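Local coordinates for aminotransferase (Helicobacter pylori, PDB 2FNU), which catalyses the PLP-dependent transamination of a UDP-linked 4-keto sugar in the biosynthesis of pseudaminic acid, the sialic-acid-like sugar that modifies flagellin, at residues T97-G102 and E115-E120; D261-D266 and S364-F369. All coordinates share one frame; numbering follows the deposited sequence.

In the fold
Interaction 1 comes first along the chain. Strand 97-100, the outermost of the seven-stranded sheet on its side, is followed by a loop that returns at 115-120 just before strand 122-128, closing a short excursion with 12 residues between the segments. The chain then supplies cofactor-pocket residues such as Asp154 and Lys183 before helix 246-264 opens interaction 2. That contact brings together segments whose closest ends are 98 residues apart, joining the end of helix 246-264 to helix 355-370 near the C terminus. The two loops are in series, neither nested nor crossing. The centres of interactions 1 and 2 lie about 38 Å apart, so they are separate ties: one at the edge of the central sheet, one between later helices.

Interaction 1: T97-G102 and E115-E120; sequences TPVFAG and EKLINE
Leu117 meets Val99 and Ala101 in a small apolar contact that buries 134 Å² in total, counting both segments. The approach to it along 115-120 begins at Glu115, whose side chain turns elsewhere, to Lys146 and His147, while its carbonyl holds the turn: Ile118 N donates to Glu115 O at 3.1 Å, closing the single 3-10 turn that carries Leu117. Leu117 follows, with its CB pointing toward strand 97-100. Its CG stands opposite the carbonyl carbon (chi1 -59°) and CD1 extends the chain away from CA (chi2 173°), so the CD1 methyl is the part carried over to Ala101. There it lies 3.7 Å from Ala101 CB and 3.8 Å from Ala101 CA, so it packs against the backbone as well as the methyl. Phe100 O is a looser neighbour, 4.3 Å from Leu117 CD1. Nearer the root of the side chain, Leu117 CB sits 4.3 Å from Val99 CG1, the methyl that Val99 turns anti to its backbone nitrogen.

The topology explains the meeting. In this fold-type I aminotransferase, strands 97-100 and 122-128 flank strand 76-79 in the sheet, and the connection between them passes one face of that middle strand without an alpha helix, its one helical element being the 3-10 turn at 115-117; Leu117 accordingly also touches Ile78. Strand alternation agrees: Val99 points its CB to the crossing loop and Phe100 away from it.

Beyond Leu117, Ile118 directs its CB away from strand 97-100, and its side chain packs on Ile78 and Leu143. Asn119 is tied to the start of strand 122-128: its N bonds to Thr122 OG1 and its OD1 accepts from Arg121 N, while its ND2 donates to Glu76 OE2 on the middle strand.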
loop_
_atom_site.group_PDB
_atom_site.type_symbol
_atom_site.label_atom_id
_atom_site.label_comp_id
_atom_site.label_asym_id
_atom_site.label_seq_id
_atom_site.Cartn_x
_atom_site.Cartn_y
_atom_site.Cartn_z
ATOM N N THR B 97 -5.390 5.223 -22.078
ATOM C CA THR B 97 -5.872 4.079 -22.857
ATOM C C THR B 97 -4.671 3.244 -23.283
ATOM O O THR B 97 -3.781 3.765 -23.953
ATOM C CB THR B 97 -6.609 4.579 -24.109
ATOM O OG1 THR B 97 -7.821 5.226 -23.711
ATOM C CG2 THR B 97 -6.943 3.427 -25.063
ATOM N N PRO B 98 -4.613 1.963 -22.865
ATOM C CA PRO B 98 -3.543 1.069 -23.330
ATOM C C PRO B 98 -3.749 0.718 -24.789
ATOM O O PRO B 98 -4.873 0.436 -25.203
ATOM C CB PRO B 98 -3.700 -0.182 -22.462
ATOM C CG PRO B 98 -5.136 -0.168 -22.027
ATOM C CD PRO B 98 -5.541 1.296 -21.929
ATOM N N VAL B 99 -2.652 0.704 -25.545
ATOM C CA VAL B 99 -2.673 0.252 -26.924
ATOM C C VAL B 99 -1.765 -0.961 -26.996
ATOM O O VAL B 99 -0.564 -0.841 -26.800
ATOM C CB VAL B 99 -2.208 1.379 -27.865
ATOM C CG1 VAL B 99 -2.198 0.910 -29.314
ATOM C CG2 VAL B 99 -3.128 2.587 -27.703
ATOM N N PHE B 100 -2.338 -2.140 -27.218
ATOM C CA PHE B 100 -1.569 -3.383 -27.086
ATOM C C PHE B 100 -0.788 -3.747 -28.350
ATOM O O PHE B 100 -1.363 -3.838 -29.433
ATOM C CB PHE B 100 -2.492 -4.543 -26.669
ATOM C CG PHE B 100 -3.075 -4.361 -25.294
ATOM C CD1 PHE B 100 -4.416 -4.047 -25.118
ATOM C CD2 PHE B 100 -2.254 -4.451 -24.174
ATOM C CE1 PHE B 100 -4.937 -3.852 -23.815
ATOM C CE2 PHE B 100 -2.770 -4.270 -22.872
ATOM C CZ PHE B 100 -4.113 -3.976 -22.703
ATOM N N ALA B 101 0.526 -3.936 -28.188
ATOM C CA ALA B 101 1.419 -4.313 -29.279
ATOM C C ALA B 101 1.564 -5.819 -29.371
ATOM O O ALA B 101 1.325 -6.538 -28.398
ATOM C CB ALA B 101 2.802 -3.696 -29.056
ATOM N N GLY B 102 2.001 -6.293 -30.530
ATOM C CA GLY B 102 2.398 -7.687 -30.648
ATOM C C GLY B 102 3.619 -8.006 -29.799
ATOM O O GLY B 102 4.362 -7.107 -29.364
ATOM N N GLU B 115 6.238 1.090 -33.855
ATOM C CA GLU B 115 6.146 2.379 -34.545
ATOM C C GLU B 115 4.803 2.546 -35.253
ATOM O O GLU B 115 4.240 3.645 -35.273
ATOM C CB GLU B 115 7.342 2.586 -35.499
ATOM C CG GLU B 115 7.428 4.013 -36.072
ATOM C CD GLU B 115 8.844 4.407 -36.473
ATOM O OE1 GLU B 115 9.683 3.502 -36.682
ATOM O OE2 GLU B 115 9.112 5.622 -36.551
ATOM N N LYS B 116 4.257 1.450 -35.777
ATOM C CA LYS B 116 2.990 1.536 -36.491
ATOM C C LYS B 116 1.824 1.960 -35.602
ATOM O O LYS B 116 0.774 2.347 -36.106
ATOM C CB LYS B 116 2.670 0.218 -37.199
ATOM C CG LYS B 116 2.469 -0.982 -36.277
ATOM C CD LYS B 116 2.038 -2.179 -37.126
ATOM C CE LYS B 116 1.933 -3.443 -36.324
ATOM N NZ LYS B 116 1.777 -4.610 -37.249
ATOM N N LEU B 117 2.023 1.887 -34.280
ATOM C CA LEU B 117 0.957 2.177 -33.321
ATOM C C LEU B 117 0.977 3.613 -32.833
ATOM O O LEU B 117 0.052 4.046 -32.134
ATOM C CB LEU B 117 1.083 1.258 -32.103
ATOM C CG LEU B 117 1.016 -0.237 -32.402
ATOM C CD1 LEU B 117 1.337 -1.006 -31.123
ATOM C CD2 LEU B 117 -0.339 -0.642 -32.945
ATOM N N ILE B 118 2.027 4.343 -33.198
ATOM C CA ILE B 118 2.212 5.694 -32.721
ATOM C C ILE B 118 1.365 6.672 -33.528
ATOM O O ILE B 118 1.297 6.592 -34.769
ATOM C CB ILE B 118 3.702 6.095 -32.763
ATOM C CG1 ILE B 118 4.509 5.162 -31.852
ATOM C CG2 ILE B 118 3.889 7.553 -32.336
ATOM C CD1 ILE B 118 6.047 5.327 -31.907
ATOM N N ASN B 119 0.698 7.569 -32.819
ATOM C CA ASN B 119 -0.094 8.608 -33.458
ATOM C C ASN B 119 -0.039 9.862 -32.593
ATOM O O ASN B 119 0.733 9.919 -31.622
ATOM C CB ASN B 119 -1.538 8.122 -33.664
ATOM C CG ASN B 119 -2.221 7.743 -32.356
ATOM O OD1 ASN B 119 -2.160 8.483 -31.382
ATOM N ND2 ASN B 119 -2.871 6.590 -32.333
ATOM N N GLU B 120 -0.837 10.870 -32.937
ATOM C CA GLU B 120 -0.790 12.147 -32.231
ATOM C C GLU B 120 -1.167 12.059 -30.751
ATOM O O GLU B 120 -0.810 12.938 -29.979
ATOM C CB GLU B 120 -1.666 13.190 -32.951
ATOM C CG GLU B 120 -3.153 12.803 -33.110
ATOM C CD GLU B 120 -3.409 11.628 -34.080
ATOM O OE1 GLU B 120 -2.586 11.376 -34.998
ATOM O OE2 GLU B 120 -4.449 10.950 -33.916
#

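Interaction 2: D261-D266 and S364-F369; sequences DRIFKD and SVLKTF
Leu366 projects from helix 355-370 as a forked bump, and its two methyls part to meet two consecutive residues at the end of helix 246-264. One prong, CD1, rests in the hollow beside Ile263, 3.9 Å from Ile263 CG2 and equally 3.9 Å from Ile263 O, so it meets both a branch methyl and the backbone. The other prong, CD2, approaches the Phe264 ring obliquely, 3.9 Å from Phe264 CD1.

Phe264 returns the fit. Its CB does not point directly at helix 355-370, but the ring swings across, with CG opposite the carbonyl carbon (chi1 -66°), and the CD1-CE1-CZ flank of the ring lies along Leu366 and ends at Val365. Phe264 CE1 lies 4.0 Å from Leu366 CG, while Phe264 CZ reaches Val365 at 4.1 Å from CG1. The Phe264 and Val365 side chains cross at about a right angle, with Val365 CG1 oblique to the ring. Side chain meets side chain through apolar groups throughout, and 160 Å² is buried over both segments. The nearest CA atoms, Phe264 CA and Leu366 CA, are 7.9 Å apart, a gap that the side chains fill.

Around this interface, Phe264 also meets Phe270 edge-to-face and touches Leu347 of strand 344-347. Val365 packs on the same Leu347 and on Leu305, placing helix 355-370 between helices 246-264 and 298-307, with strand 344-347 alongside.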
loop_
_atom_site.group_PDB
_atom_site.type_symbol
_atom_site.label_atom_id
_atom_site.label_comp_id
_atom_site.label_asym_id
_atom_site.label_seq_id
_atom_site.Cartn_x
_atom_site.Cartn_y
_atom_site.Cartn_z
ATOM N N ASP B 261 17.454 -27.124 -18.594
ATOM C CA ASP B 261 17.937 -27.061 -19.985
ATOM C C ASP B 261 18.589 -28.392 -20.372
ATOM O O ASP B 261 18.319 -28.925 -21.462
ATOM C CB ASP B 261 18.957 -25.946 -20.173
ATOM C CG ASP B 261 18.349 -24.548 -20.119
ATOM O OD1 ASP B 261 17.109 -24.372 -20.038
ATOM O OD2 ASP B 261 19.163 -23.602 -20.174
ATOM N N ARG B 262 19.432 -28.926 -19.484
ATOM C CA ARG B 262 20.145 -30.170 -19.821
ATOM C C ARG B 262 19.153 -31.300 -20.052
ATOM O O ARG B 262 19.266 -32.058 -21.033
ATOM C CB ARG B 262 21.133 -30.574 -18.730
ATOM C CG ARG B 262 22.345 -29.675 -18.617
ATOM C CD ARG B 262 23.398 -30.335 -17.734
ATOM N NE ARG B 262 22.908 -30.674 -16.392
ATOM C CZ ARG B 262 22.819 -29.812 -15.381
ATOM N NH1 ARG B 262 23.171 -28.532 -15.554
ATOM N NH2 ARG B 262 22.380 -30.233 -14.189
ATOM N N ILE B 263 18.179 -31.430 -19.150
ATOM C CA ILE B 263 17.252 -32.552 -19.220
ATOM C C ILE B 263 16.262 -32.394 -20.373
ATOM O O ILE B 263 15.863 -33.393 -20.990
ATOM C CB ILE B 263 16.523 -32.727 -17.856
ATOM C CG1 ILE B 263 17.565 -33.094 -16.779
ATOM C CG2 ILE B 263 15.412 -33.777 -17.926
ATOM C CD1 ILE B 263 17.082 -32.988 -15.339
ATOM N N PHE B 264 15.888 -31.146 -20.677
ATOM C CA PHE B 264 14.941 -30.853 -21.742
ATOM C C PHE B 264 15.558 -30.715 -23.134
ATOM O O PHE B 264 14.822 -30.550 -24.109
ATOM C CB PHE B 264 14.196 -29.537 -21.427
ATOM C CG PHE B 264 13.301 -29.613 -20.221
ATOM C CD1 PHE B 264 12.758 -30.823 -19.797
ATOM C CD2 PHE B 264 12.970 -28.452 -19.521
ATOM C CE1 PHE B 264 11.908 -30.889 -18.684
ATOM C CE2 PHE B 264 12.115 -28.499 -18.408
ATOM C CZ PHE B 264 11.581 -29.713 -17.996
ATOM N N LYS B 265 16.890 -30.741 -23.237
ATOM C CA LYS B 265 17.553 -30.550 -24.537
ATOM C C LYS B 265 17.004 -31.554 -25.559
ATOM O O LYS B 265 16.932 -32.751 -25.275
ATOM C CB LYS B 265 19.071 -30.688 -24.389
ATOM C CG LYS B 265 19.846 -30.660 -25.699
ATOM C CD LYS B 265 20.298 -29.270 -26.062
ATOM C CE LYS B 265 21.304 -29.321 -27.201
ATOM N NZ LYS B 265 21.961 -28.002 -27.398
ATOM N N ASP B 266 16.585 -31.030 -26.717
ATOM C CA ASP B 266 16.043 -31.824 -27.847
ATOM C C ASP B 266 14.779 -32.618 -27.534
ATOM O O ASP B 266 14.430 -33.563 -28.259
ATOM C CB ASP B 266 17.104 -32.755 -28.461
ATOM C CG ASP B 266 18.297 -32.008 -29.003
ATOM O OD1 ASP B 266 19.412 -32.551 -28.903
ATOM O OD2 ASP B 266 18.129 -30.879 -29.512
ATOM N N SER B 364 9.603 -35.627 -14.443
ATOM C CA SER B 364 8.134 -35.701 -14.320
ATOM C C SER B 364 7.392 -34.900 -15.393
ATOM O O SER B 364 6.368 -35.354 -15.906
ATOM C CB SER B 364 7.687 -35.249 -12.935
ATOM O OG SER B 364 8.166 -36.139 -11.934
ATOM N N VAL B 365 7.901 -33.713 -15.730
ATOM C CA VAL B 365 7.314 -32.903 -16.817
ATOM C C VAL B 365 7.360 -33.695 -18.111
ATOM O O VAL B 365 6.368 -33.763 -18.831
ATOM C CB VAL B 365 8.044 -31.538 -16.982
ATOM C CG1 VAL B 365 7.636 -30.804 -18.256
ATOM C CG2 VAL B 365 7.769 -30.667 -15.779
ATOM N N LEU B 366 8.510 -34.306 -18.405
ATOM C CA LEU B 366 8.626 -35.097 -19.628
ATOM C C LEU B 366 7.632 -36.255 -19.632
ATOM O O LEU B 366 6.986 -36.500 -20.660
ATOM C CB LEU B 366 10.064 -35.598 -19.856
ATOM C CG LEU B 366 11.068 -34.486 -20.157
ATOM C CD1 LEU B 366 12.483 -35.085 -20.151
ATOM C CD2 LEU B 366 10.778 -33.776 -21.476
ATOM N N LYS B 367 7.503 -36.937 -18.495
ATOM C CA LYS B 367 6.581 -38.077 -18.389
ATOM C C LYS B 367 5.151 -37.632 -18.618
ATOM O O LYS B 367 4.377 -38.348 -19.230
ATOM C CB LYS B 367 6.697 -38.782 -17.038
ATOM C CG LYS B 367 8.014 -39.535 -16.842
ATOM C CD LYS B 367 8.269 -40.559 -17.948
ATOM C CE LYS B 367 9.606 -41.260 -17.755
ATOM N NZ LYS B 367 10.112 -41.860 -19.024
ATOM N N THR B 368 4.814 -36.444 -18.120
ATOM C CA THR B 368 3.478 -35.900 -18.275
ATOM C C THR B 368 3.163 -35.698 -19.756
ATOM O O THR B 368 2.123 -36.154 -20.259
ATOM C CB THR B 368 3.351 -34.565 -17.513
ATOM O OG1 THR B 368 3.563 -34.800 -16.118
ATOM C CG2 THR B 368 1.969 -33.948 -17.735
ATOM N N PHE B 369 4.051 -35.013 -20.467
ATOM C CA PHE B 369 3.846 -34.776 -21.890
ATOM C C PHE B 369 3.782 -36.071 -22.683
ATOM O O PHE B 369 2.948 -36.216 -23.575
ATOM C CB PHE B 369 4.907 -33.830 -22.443
ATOM C CG PHE B 369 4.561 -32.387 -22.236
ATOM C CD1 PHE B 369 4.962 -31.722 -21.078
ATOM C CD2 PHE B 369 3.775 -31.712 -23.168
ATOM C CE1 PHE B 369 4.603 -30.381 -20.867
ATOM C CE2 PHE B 369 3.420 -30.369 -22.975
ATOM C CZ PHE B 369 3.836 -29.702 -21.822
#